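Local coordinates for protein TipC2 (Streptococcus intermedius B196, PDB 6DHX) that probably acts as an immunity protein (antitoxin), shielding the bacterium from an antibacterial toxin exported by a type VII secretion system, at residues A[18-21]-A[22-25]; A[26-29]-A[30-34]; A[53-56]-A[57-60]; A[163-166]-A[167-171]. All blocks are in the same frame, centred on the assembly; numbering follows the deposited sequence.

Interaction 1: A[18-21]-A[22-25]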
loop_
_atom_site.group_PDB
_atom_site.type_symbol
_atom_site.label_atom_id
_atom_site.label_comp_id
_atom_site.label_asym_id
_atom_site.label_seq_id
_atom_site.Cartn_x
_atom_site.Cartn_y
_atom_site.Cartn_z
ATOM N N PRO A 18 18.656 -4.185 -4.049
ATOM C CA PRO A 18 17.622 -3.146 -3.983
ATOM C C PRO A 18 18.208 -1.750 -4.118
ATOM O O PRO A 18 19.278 -1.448 -3.592
ATOM C CB PRO A 18 17.009 -3.336 -2.590
ATOM C CG PRO A 18 17.346 -4.814 -2.258
ATOM C CD PRO A 18 18.665 -5.048 -2.852
ATOM N N LYS A 19 17.484 -0.899 -4.851
ATOM C CA LYS A 19 17.898 0.496 -5.043
ATOM C C LYS A 19 17.093 1.457 -4.168
ATOM O O LYS A 19 17.471 2.646 -4.040
ATOM C CB LYS A 19 17.775 0.903 -6.534
ATOM C CG LYS A 19 18.807 0.245 -7.480
ATOM C CD LYS A 19 18.980 1.053 -8.775
ATOM C CE LYS A 19 19.854 0.343 -9.815
ATOM N NZ LYS A 19 20.308 1.309 -10.925
ATOM N N ASN A 20 16.041 0.967 -3.540
ATOM C CA ASN A 20 15.191 1.746 -2.656
ATOM C C ASN A 20 14.440 0.792 -1.729
ATOM O O ASN A 20 14.487 -0.439 -1.877
ATOM C CB ASN A 20 14.202 2.604 -3.476
ATOM C CG ASN A 20 13.360 1.748 -4.373
ATOM O OD1 ASN A 20 12.585 0.930 -3.877
ATOM N ND2 ASN A 20 13.531 1.899 -5.700
ATOM N N ILE A 21 13.684 1.380 -0.791
ATOM C CA ILE A 21 13.051 0.582 0.243
ATOM C C ILE A 21 11.966 -0.312 -0.326
ATOM O O ILE A 21 11.701 -1.391 0.230
ATOM C CB ILE A 21 12.489 1.497 1.361
ATOM C CG1 ILE A 21 12.084 0.662 2.565
ATOM C CG2 ILE A 21 11.296 2.374 0.816
ATOM C CD1 ILE A 21 11.922 1.518 3.859
ATOM N N PHE A 22 11.336 0.080 -1.436
ATOM C CA PHE A 22 10.289 -0.750 -2.025
ATOM C C PHE A 22 10.897 -1.967 -2.720
ATOM O O PHE A 22 10.339 -3.061 -2.634
ATOM C CB PHE A 22 9.434 0.077 -3.011
ATOM C CG PHE A 22 8.877 1.322 -2.338
ATOM C CD1 PHE A 22 7.857 1.193 -1.383
ATOM C CD2 PHE A 22 9.462 2.547 -2.541
ATOM C CE1 PHE A 22 7.402 2.305 -0.659
ATOM C CE2 PHE A 22 9.013 3.689 -1.813
ATOM C CZ PHE A 22 7.979 3.548 -0.878
ATOM N N ASP A 23 12.022 -1.787 -3.422
ATOM C CA ASP A 23 12.767 -2.953 -3.925
ATOM C C ASP A 23 13.108 -3.902 -2.780
ATOM O O ASP A 23 13.112 -5.124 -2.943
ATOM C CB ASP A 23 14.103 -2.554 -4.564
ATOM C CG ASP A 23 13.977 -1.915 -5.932
ATOM O OD1 ASP A 23 12.987 -2.105 -6.671
ATOM O OD2 ASP A 23 14.960 -1.207 -6.305
ATOM N N GLU A 24 13.529 -3.352 -1.649
ATOM C CA GLU A 24 13.948 -4.201 -0.548
ATOM C C GLU A 24 12.780 -5.058 -0.054
ATOM O O GLU A 24 12.902 -6.282 0.114
ATOM C CB GLU A 24 14.519 -3.277 0.536
ATOM C CG GLU A 24 15.219 -3.904 1.644
ATOM C CD GLU A 24 15.694 -2.822 2.616
ATOM O OE1 GLU A 24 14.831 -2.360 3.393
ATOM O OE2 GLU A 24 16.894 -2.448 2.556
ATOM N N ILE A 25 11.621 -4.436 0.142
ATOM C CA ILE A 25 10.419 -5.176 0.531
ATOM C C ILE A 25 10.035 -6.206 -0.534
ATOM O O ILE A 25 9.728 -7.365 -0.204
ATOM C CB ILE A 25 9.243 -4.218 0.798
ATOM C CG1 ILE A 25 9.548 -3.294 1.998
ATOM C CG2 ILE A 25 7.952 -5.034 1.067
ATOM C CD1 ILE A 25 8.572 -2.015 2.079
#
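Asp23 turns its side chain back over the chain that enters its own helix and meets Pro18, Lys19 and Asn20 in succession. Its CB lies 3.6 Å from Pro18 CB, an apolar touch at the start of the turn. From CG the carboxylate divides its work. OD2 accepts the backbone N-H of Lys19, with Asp23 OD2 to Lys19 N at 2.9 Å and an N-H...O angle of 160°, through the lone pair anti to OD1. OD2 also forms a salt bridge with Arg115, while OD1 is held by Arg112 and the hydroxyl of Tyr110, which probably offsets the charge of the buried carboxylate. The Asn20 side chain crosses that of Asp23 at about a right angle, amide and carboxylate planes 29° apart. The second capping interaction comes from Asn20. Its CG sits between the backbone N and the carbonyl carbon (chi1 58°), which swings OD1 over the first turn of the helix, where Asn20 OD1 accepts from Asp23 N at 2.8 Å and more weakly from Phe22 N at 2.9 Å. On the apolar side, Ile21 CG2 stands over the centre of the Phe22 ring, 3.8 Å from its centroid, a CH-pi contact. Asn20 is thus a helix N-cap beginning helix 21-32. Asp23 occupies the third position of the helix, as in a capping box, but its return bond reaches Lys19 N, one residue ahead of the cap.

Interaction 2: A[26-29]-A[30-34]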
loop_
_atom_site.group_PDB
_atom_site.type_symbol
_atom_site.label_atom_id
_atom_site.label_comp_id
_atom_site.label_asym_id
_atom_site.label_seq_id
_atom_site.Cartn_x
_atom_site.Cartn_y
_atom_site.Cartn_z
ATOM N N TYR A 26 10.030 -5.794 -1.803
ATOM C CA TYR A 26 9.644 -6.700 -2.884
ATOM C C TYR A 26 10.589 -7.905 -2.923
ATOM O O TYR A 26 10.148 -9.067 -2.962
ATOM C CB TYR A 26 9.668 -5.938 -4.224
ATOM C CG TYR A 26 9.303 -6.789 -5.417
ATOM C CD1 TYR A 26 10.261 -7.614 -6.025
ATOM C CD2 TYR A 26 7.996 -6.758 -5.962
ATOM C CE1 TYR A 26 9.908 -8.407 -7.116
ATOM C CE2 TYR A 26 7.648 -7.558 -7.056
ATOM C CZ TYR A 26 8.606 -8.361 -7.620
ATOM O OH TYR A 26 8.333 -9.144 -8.697
ATOM N N GLN A 27 11.901 -7.635 -2.919
ATOM C CA GLN A 27 12.867 -8.725 -3.107
ATOM C C GLN A 27 12.914 -9.638 -1.900
ATOM O O GLN A 27 13.080 -10.853 -2.044
ATOM C CB GLN A 27 14.257 -8.135 -3.398
ATOM C CG GLN A 27 14.239 -7.445 -4.786
ATOM C CD GLN A 27 15.545 -6.777 -5.180
ATOM O OE1 GLN A 27 15.515 -5.706 -5.794
ATOM N NE2 GLN A 27 16.705 -7.395 -4.852
ATOM N N GLU A 28 12.853 -9.075 -0.691
ATOM C CA GLU A 28 12.920 -9.984 0.452
ATOM C C GLU A 28 11.633 -10.789 0.558
ATOM O O GLU A 28 11.681 -11.956 0.978
ATOM C CB GLU A 28 13.179 -9.195 1.723
ATOM C CG GLU A 28 13.299 -10.034 3.010
ATOM C CD GLU A 28 14.525 -10.935 3.101
ATOM O OE1 GLU A 28 15.441 -10.861 2.259
ATOM O OE2 GLU A 28 14.565 -11.692 4.092
ATOM N N THR A 29 10.497 -10.186 0.175
ATOM C CA THR A 29 9.256 -10.977 0.198
ATOM C C THR A 29 9.271 -12.039 -0.872
ATOM O O THR A 29 8.881 -13.169 -0.595
ATOM C CB THR A 29 8.017 -10.076 0.074
ATOM O OG1 THR A 29 8.049 -9.118 1.140
ATOM C CG2 THR A 29 6.700 -10.971 0.186
ATOM N N GLU A 30 9.761 -11.731 -2.087
ATOM C CA GLU A 30 9.796 -12.766 -3.102
ATOM C C GLU A 30 10.760 -13.899 -2.726
ATOM O O GLU A 30 10.515 -15.079 -3.056
ATOM C CB GLU A 30 10.181 -12.136 -4.461
ATOM C CG GLU A 30 9.910 -13.120 -5.620
ATOM C CD GLU A 30 11.076 -14.091 -5.874
ATOM O OE1 GLU A 30 12.216 -13.782 -5.449
ATOM O OE2 GLU A 30 10.860 -15.172 -6.487
ATOM N N LYS A 31 11.846 -13.554 -2.025
ATOM C CA LYS A 31 12.811 -14.546 -1.597
ATOM C C LYS A 31 12.235 -15.492 -0.550
ATOM O O LYS A 31 12.582 -16.675 -0.551
ATOM C CB LYS A 31 14.056 -13.824 -1.040
ATOM C CG LYS A 31 15.033 -14.768 -0.353
ATOM C CD LYS A 31 16.195 -13.930 0.269
ATOM C CE LYS A 31 17.263 -14.812 0.875
ATOM N NZ LYS A 31 18.482 -14.027 1.266
ATOM N N THR A 32 11.354 -14.986 0.325
ATOM C CA THR A 32 10.926 -15.721 1.518
ATOM C C THR A 32 9.489 -16.237 1.480
ATOM O O THR A 32 9.168 -17.132 2.280
ATOM C CB THR A 32 11.064 -14.852 2.775
ATOM O OG1 THR A 32 10.219 -13.707 2.705
ATOM C CG2 THR A 32 12.548 -14.355 2.927
ATOM N N TYR A 33 8.663 -15.768 0.565
ATOM C CA TYR A 33 7.229 -16.038 0.765
ATOM C C TYR A 33 6.848 -17.490 0.577
ATOM O O TYR A 33 5.805 -17.902 1.118
ATOM C CB TYR A 33 6.351 -15.153 -0.158
ATOM C CG TYR A 33 6.238 -15.599 -1.607
ATOM C CD1 TYR A 33 7.356 -15.544 -2.459
ATOM C CD2 TYR A 33 5.017 -16.075 -2.134
ATOM C CE1 TYR A 33 7.260 -15.891 -3.806
ATOM C CE2 TYR A 33 4.928 -16.417 -3.479
ATOM C CZ TYR A 33 6.041 -16.310 -4.303
ATOM O OH TYR A 33 5.940 -16.660 -5.642
ATOM N N ARG A 34 7.680 -18.313 -0.089
ATOM C CA ARG A 34 7.342 -19.718 -0.233
ATOM C C ARG A 34 7.988 -20.591 0.822
ATOM O O ARG A 34 7.598 -21.747 0.974
ATOM C CB ARG A 34 7.711 -20.206 -1.634
ATOM C CG ARG A 34 6.697 -19.554 -2.575
ATOM C CD ARG A 34 6.782 -20.092 -3.944
ATOM N NE ARG A 34 7.930 -19.562 -4.643
ATOM C CZ ARG A 34 8.189 -19.865 -5.908
ATOM N NH1 ARG A 34 7.367 -20.699 -6.560
ATOM N NH2 ARG A 34 9.257 -19.348 -6.507
HETATM O O HOH W 1 14.069 -11.874 -4.435
#
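Glu28 and Thr32 meet one helical turn apart, where the Thr32 hydroxyl donates to the backbone of Glu28: Thr32 OG1 to Glu28 O is 2.9 Å. With chi1 at 63°, OG1 stands between the backbone N and the carbonyl carbon, facing back along the helix. Glu28 O also takes a weak bond from Thr32 N, at 3.1 Å, so one carbonyl serves two donors of the same residue. OG1 has a further partner in Ile38 N, which ties the helix to the loop that follows. Beside it, Thr32 CG2 touches Glu28 OE2 at 3.5 Å. The other carboxylate oxygen, Glu28 OE1, stays 4.5 Å from Lys31 NZ, too far for a salt bridge.

One turn earlier along the helix the pattern is regular, Tyr26 O accepting from Glu30 N at 2.8 Å and Gln27 O from Lys31 N. Gln27 O carries a second load: water 1 donates to it and to Glu30 OE1, with 2.8 Å to each of Gln27 O and Glu30 OE1. Thr29 O accepts Thr32 N from above its carbonyl plane and, weakly, Tyr33 N at 2.9 Å. The Thr29 hydroxyl is satisfied by Ile25 O, Tyr26 OH by Asn88, and the Gln27 amide by Arg112 and Asn16. In the fold, this end of helix 21-32 lies against strand 59-65, with Thr29 and Tyr33 on Pro61, and the Tyr26 ring meets Phe83 edge-to-face in the loop after strand 74-82.

Interaction 3: A[53-56]-A[57-60]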
loop_
_atom_site.group_PDB
_atom_site.type_symbol
_atom_site.label_atom_id
_atom_site.label_comp_id
_atom_site.label_asym_id
_atom_site.label_seq_id
_atom_site.Cartn_x
_atom_site.Cartn_y
_atom_site.Cartn_z
ATOM N N TYR A 53 -4.091 -15.086 -10.560
ATOM C CA TYR A 53 -4.938 -15.128 -11.754
ATOM C C TYR A 53 -4.256 -15.814 -12.945
ATOM O O TYR A 53 -4.927 -16.479 -13.744
ATOM C CB TYR A 53 -5.362 -13.714 -12.131
ATOM C CG TYR A 53 -6.099 -13.657 -13.441
ATOM C CD1 TYR A 53 -7.431 -14.066 -13.534
ATOM C CD2 TYR A 53 -5.466 -13.202 -14.593
ATOM C CE1 TYR A 53 -8.112 -14.019 -14.748
ATOM C CE2 TYR A 53 -6.135 -13.153 -15.805
ATOM C CZ TYR A 53 -7.454 -13.561 -15.877
ATOM O OH TYR A 53 -8.110 -13.506 -17.089
ATOM N N SER A 54 -2.936 -15.667 -13.096
ATOM C CA SER A 54 -2.261 -16.110 -14.319
ATOM C C SER A 54 -1.748 -17.537 -14.256
ATOM O O SER A 54 -1.341 -18.078 -15.292
ATOM C CB SER A 54 -1.064 -15.213 -14.639
ATOM O OG SER A 54 -0.074 -15.388 -13.641
ATOM N N ASP A 55 -1.711 -18.143 -13.075
ATOM C CA ASP A 55 -1.173 -19.491 -12.908
ATOM C C ASP A 55 -1.979 -20.167 -11.813
ATOM O O ASP A 55 -1.811 -19.871 -10.624
ATOM C CB ASP A 55 0.312 -19.456 -12.559
ATOM C CG ASP A 55 0.981 -20.806 -12.703
ATOM O OD1 ASP A 55 0.296 -21.843 -12.577
ATOM O OD2 ASP A 55 2.207 -20.824 -12.931
ATOM N N ASP A 56 -2.834 -21.097 -12.213
ATOM C CA ASP A 56 -3.702 -21.744 -11.257
ATOM C C ASP A 56 -2.915 -22.519 -10.211
ATOM O O ASP A 56 -3.477 -22.882 -9.181
ATOM C CB ASP A 56 -4.666 -22.689 -12.009
ATOM C CG ASP A 56 -5.674 -23.346 -11.083
ATOM O OD1 ASP A 56 -6.609 -22.638 -10.637
ATOM O OD2 ASP A 56 -5.515 -24.559 -10.783
ATOM N N SER A 57 -1.629 -22.781 -10.443
ATOM C CA SER A 57 -0.829 -23.561 -9.508
ATOM C C SER A 57 -0.090 -22.712 -8.468
ATOM O O SER A 57 0.680 -23.268 -7.670
ATOM C CB SER A 57 0.185 -24.410 -10.282
ATOM O OG SER A 57 1.311 -23.630 -10.660
ATOM N N LYS A 58 -0.324 -21.395 -8.421
ATOM C CA LYS A 58 0.454 -20.513 -7.559
ATOM C C LYS A 58 -0.434 -19.541 -6.785
ATOM O O LYS A 58 -1.503 -19.127 -7.250
ATOM C CB LYS A 58 1.478 -19.699 -8.384
ATOM C CG LYS A 58 2.514 -20.580 -9.080
ATOM C CD LYS A 58 3.504 -19.738 -9.875
ATOM C CE LYS A 58 4.491 -20.601 -10.645
ATOM N NZ LYS A 58 5.415 -19.726 -11.419
ATOM N N PHE A 59 0.074 -19.114 -5.641
ATOM C CA PHE A 59 -0.570 -18.141 -4.770
ATOM C C PHE A 59 0.343 -16.965 -4.539
ATOM O O PHE A 59 1.568 -17.139 -4.464
ATOM C CB PHE A 59 -0.894 -18.737 -3.393
ATOM C CG PHE A 59 -1.898 -19.831 -3.449
ATOM C CD1 PHE A 59 -1.509 -21.149 -3.657
ATOM C CD2 PHE A 59 -3.260 -19.547 -3.328
ATOM C CE1 PHE A 59 -2.465 -22.188 -3.735
ATOM C CE2 PHE A 59 -4.220 -20.575 -3.404
ATOM C CZ PHE A 59 -3.819 -21.903 -3.610
ATOM N N TYR A 60 -0.276 -15.722 -4.478
ATOM C CA TYR A 60 0.561 -14.558 -4.137
ATOM C C TYR A 60 0.339 -14.155 -2.702
ATOM O O TYR A 60 -0.714 -14.444 -2.143
ATOM C CB TYR A 60 0.233 -13.362 -5.043
ATOM C CG TYR A 60 -1.172 -12.807 -4.885
ATOM C CD1 TYR A 60 -1.449 -11.786 -3.970
ATOM C CD2 TYR A 60 -2.210 -13.240 -5.722
ATOM C CE1 TYR A 60 -2.712 -11.240 -3.873
ATOM C CE2 TYR A 60 -3.497 -12.687 -5.614
ATOM C CZ TYR A 60 -3.719 -11.688 -4.686
ATOM O OH TYR A 60 -4.952 -11.088 -4.541
HETATM O O HOH W 2 3.736 -18.722 -13.382
#
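Asp55 and Ser57 meet in a type I beta turn, Asp55 to Lys58, within the connection of the hairpin that pairs strand 45-51 with strand 59-65. The first shell centres on Asp55 OD1, which accepts two donors of one residue: Ser57 OG at 2.8 Å and Ser57 N at 3.0 Å. Both reach it from the same face of the carboxylate, out of its plane. The backbone bond from Ser57 N, at an N-H...O angle of 159°, completes an Asx turn laid over the beta turn, whose own closing bond runs from Lys58 N to Asp55 O at 3.1 Å.

One step out, torsions place the groups. Ser57 chi1 of 80° puts OG between its backbone N and carbonyl carbon, beside the N-H that shares its target. The Lys58 chain is fully extended beyond CG and passes obliquely by the carboxylate, with Lys58 CE 3.2 Å from Asp55 OD2. Lys58 NZ ends 3.7 Å from Asp55 OD2, a long salt bridge.

Farther out, backbone bonds join Lys58 to Glu52, just past strand 45-51, and Tyr60 to Tyr50 on that strand, and Lys58 also rests on Leu84. The turn itself lies at the surface. Water 2 bridges the two charged groups, donating to Asp55 OD2 at 2.6 Å and accepting from Lys58 NZ at 2.8 Å.

Interaction 4: A[163-166]-A[167-171]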
loop_
_atom_site.group_PDB
_atom_site.type_symbol
_atom_site.label_atom_id
_atom_site.label_comp_id
_atom_site.label_asym_id
_atom_site.label_seq_id
_atom_site.Cartn_x
_atom_site.Cartn_y
_atom_site.Cartn_z
ATOM N N ASN A 163 4.510 5.961 5.979
ATOM C CA ASN A 163 5.862 6.147 6.512
ATOM C C ASN A 163 5.977 5.705 7.967
ATOM O O ASN A 163 6.878 4.933 8.320
ATOM C CB ASN A 163 6.279 7.610 6.342
ATOM C CG ASN A 163 6.617 7.919 4.887
ATOM O OD1 ASN A 163 6.910 7.004 4.110
ATOM N ND2 ASN A 163 6.607 9.186 4.522
ATOM N N GLN A 164 5.081 6.182 8.823
ATOM C CA GLN A 164 5.203 5.987 10.263
ATOM C C GLN A 164 4.629 4.658 10.725
ATOM O O GLN A 164 4.783 4.284 11.906
ATOM C CB GLN A 164 4.515 7.157 11.016
ATOM C CG GLN A 164 5.244 8.510 10.829
ATOM C CD GLN A 164 6.760 8.315 10.869
ATOM O OE1 GLN A 164 7.292 7.674 11.791
ATOM N NE2 GLN A 164 7.454 8.822 9.850
ATOM N N LYS A 165 4.007 3.901 9.833
ATOM C CA LYS A 165 3.482 2.617 10.255
ATOM C C LYS A 165 4.028 1.505 9.364
ATOM O O LYS A 165 4.839 0.682 9.837
ATOM C CB LYS A 165 1.947 2.636 10.271
ATOM C CG LYS A 165 1.304 1.407 10.919
ATOM C CD LYS A 165 -0.189 1.696 11.143
ATOM C CE LYS A 165 -0.898 0.522 11.765
ATOM N NZ LYS A 165 -0.401 0.223 13.161
ATOM N N VAL A 166 3.642 1.467 8.087
ATOM C CA VAL A 166 4.037 0.335 7.231
ATOM C C VAL A 166 5.550 0.275 7.069
ATOM O O VAL A 166 6.167 -0.789 7.238
ATOM C CB VAL A 166 3.364 0.419 5.848
ATOM C CG1 VAL A 166 3.922 -0.709 4.930
ATOM C CG2 VAL A 166 1.819 0.348 5.980
ATOM N N LEU A 167 6.168 1.392 6.695
ATOM C CA LEU A 167 7.608 1.334 6.435
ATOM C C LEU A 167 8.392 1.270 7.744
ATOM O O LEU A 167 9.463 0.641 7.810
ATOM C CB LEU A 167 8.073 2.520 5.580
ATOM C CG LEU A 167 7.514 2.540 4.142
ATOM C CD1 LEU A 167 8.068 3.757 3.360
ATOM C CD2 LEU A 167 7.871 1.211 3.368
ATOM N N LYS A 168 7.881 1.886 8.797
ATOM C CA LYS A 168 8.548 1.765 10.097
ATOM C C LYS A 168 8.476 0.316 10.597
ATOM O O LYS A 168 9.447 -0.223 11.157
ATOM C CB LYS A 168 7.892 2.726 11.087
ATOM C CG LYS A 168 8.626 2.833 12.412
ATOM C CD LYS A 168 7.899 3.784 13.345
ATOM C CE LYS A 168 8.734 4.144 14.565
ATOM N NZ LYS A 168 8.018 5.131 15.409
ATOM N N ASP A 169 7.339 -0.345 10.344
ATOM C CA ASP A 169 7.197 -1.769 10.654
ATOM C C ASP A 169 8.190 -2.610 9.867
ATOM O O ASP A 169 8.772 -3.552 10.410
ATOM C CB ASP A 169 5.776 -2.259 10.342
ATOM C CG ASP A 169 4.775 -1.889 11.418
ATOM O OD1 ASP A 169 5.194 -1.421 12.488
ATOM O OD2 ASP A 169 3.567 -2.052 11.189
ATOM N N TRP A 170 8.330 -2.333 8.559
ATOM C CA TRP A 170 9.328 -3.044 7.757
ATOM C C TRP A 170 10.699 -2.945 8.391
ATOM O O TRP A 170 11.420 -3.951 8.526
ATOM C CB TRP A 170 9.391 -2.434 6.341
ATOM C CG TRP A 170 10.482 -3.085 5.530
ATOM C CD1 TRP A 170 11.674 -2.523 5.111
ATOM C CD2 TRP A 170 10.491 -4.450 5.073
ATOM N NE1 TRP A 170 12.415 -3.470 4.417
ATOM C CE2 TRP A 170 11.717 -4.651 4.375
ATOM C CE3 TRP A 170 9.574 -5.508 5.176
ATOM C CZ2 TRP A 170 12.046 -5.873 3.762
ATOM C CZ3 TRP A 170 9.906 -6.761 4.556
ATOM C CH2 TRP A 170 11.124 -6.917 3.868
ATOM N N CYS A 171 11.081 -1.720 8.801
ATOM C CA CYS A 171 12.405 -1.543 9.407
ATOM C C CYS A 171 12.516 -2.199 10.785
ATOM O O CYS A 171 13.641 -2.428 11.249
ATOM C CB CYS A 171 12.784 -0.036 9.496
ATOM S SG CYS A 171 12.893 0.675 7.763
HETATM O O HOH W 3 1.996 -1.260 13.182
#
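Asn163 and Leu167 run side by side and point the same way, Asn163 OD1 lying 3.5 Å from Leu167 CD1; the amide oxygen takes its hydrogen bond from the hydroxyl of Tyr183. A second pair lying alongside each other, Lys165 and Asp169, leaves the helix on another side. Their charged ends do not touch, Lys165 NZ and Asp169 OD2 being 5.0 Å apart. Water 3 spans the gap, accepting from Lys165 NZ at 2.8 Å and donating to Asp169 OD2 at 2.7 Å. Lys165 is straight until a bend at its last torsion (chi4 65°), which turns NZ aside; NZ also donates to Ala69 O, and OD2 is bonded to Tyr65 OH. Closer to the backbone, Asp169 CG sits only 3.0 Å from Lys165 O, which accepts from Asp169 N at 2.7 Å.

The helix itself widens here: Lys168 N reaches Asn163 O, five residues back, by a weak bond, the mark of a pi-type turn, before the alpha pattern returns with Asp169 N to Lys165 O and Trp170 N to Val166 O. In the fold, Leu167 and Trp170 face helix 21-32, whereas Lys165 and Val166 rest on strand 74-82, so this part of helix 151-173 bridges the N-terminal helix and the sheet.

Overall arrangement
Interactions 1 and 2 follow one another along helix 21-32, their centres about 12 Å apart, and meet where Pro18 CD lies 3.7 Å from Gln27 NE2. Helix 151-173 joins both: Glu24 OE1 and Trp170 NE1 of interactions 1 and 4 are 2.8 Å apart, a probable hydrogen bond, and the same indole reaches interaction 2 through Trp170 CH2 to Glu28 CB at 3.7 Å. Interaction 3 is peripheral. It touches interaction 2 through Tyr33 CE2 and Phe59 O at 3.6 Å, and its centre is about 28 Å from that of interaction 4. A sulfate, probably from the crystallisation liquor, lies about 4 Å from the Tyr26 side chain.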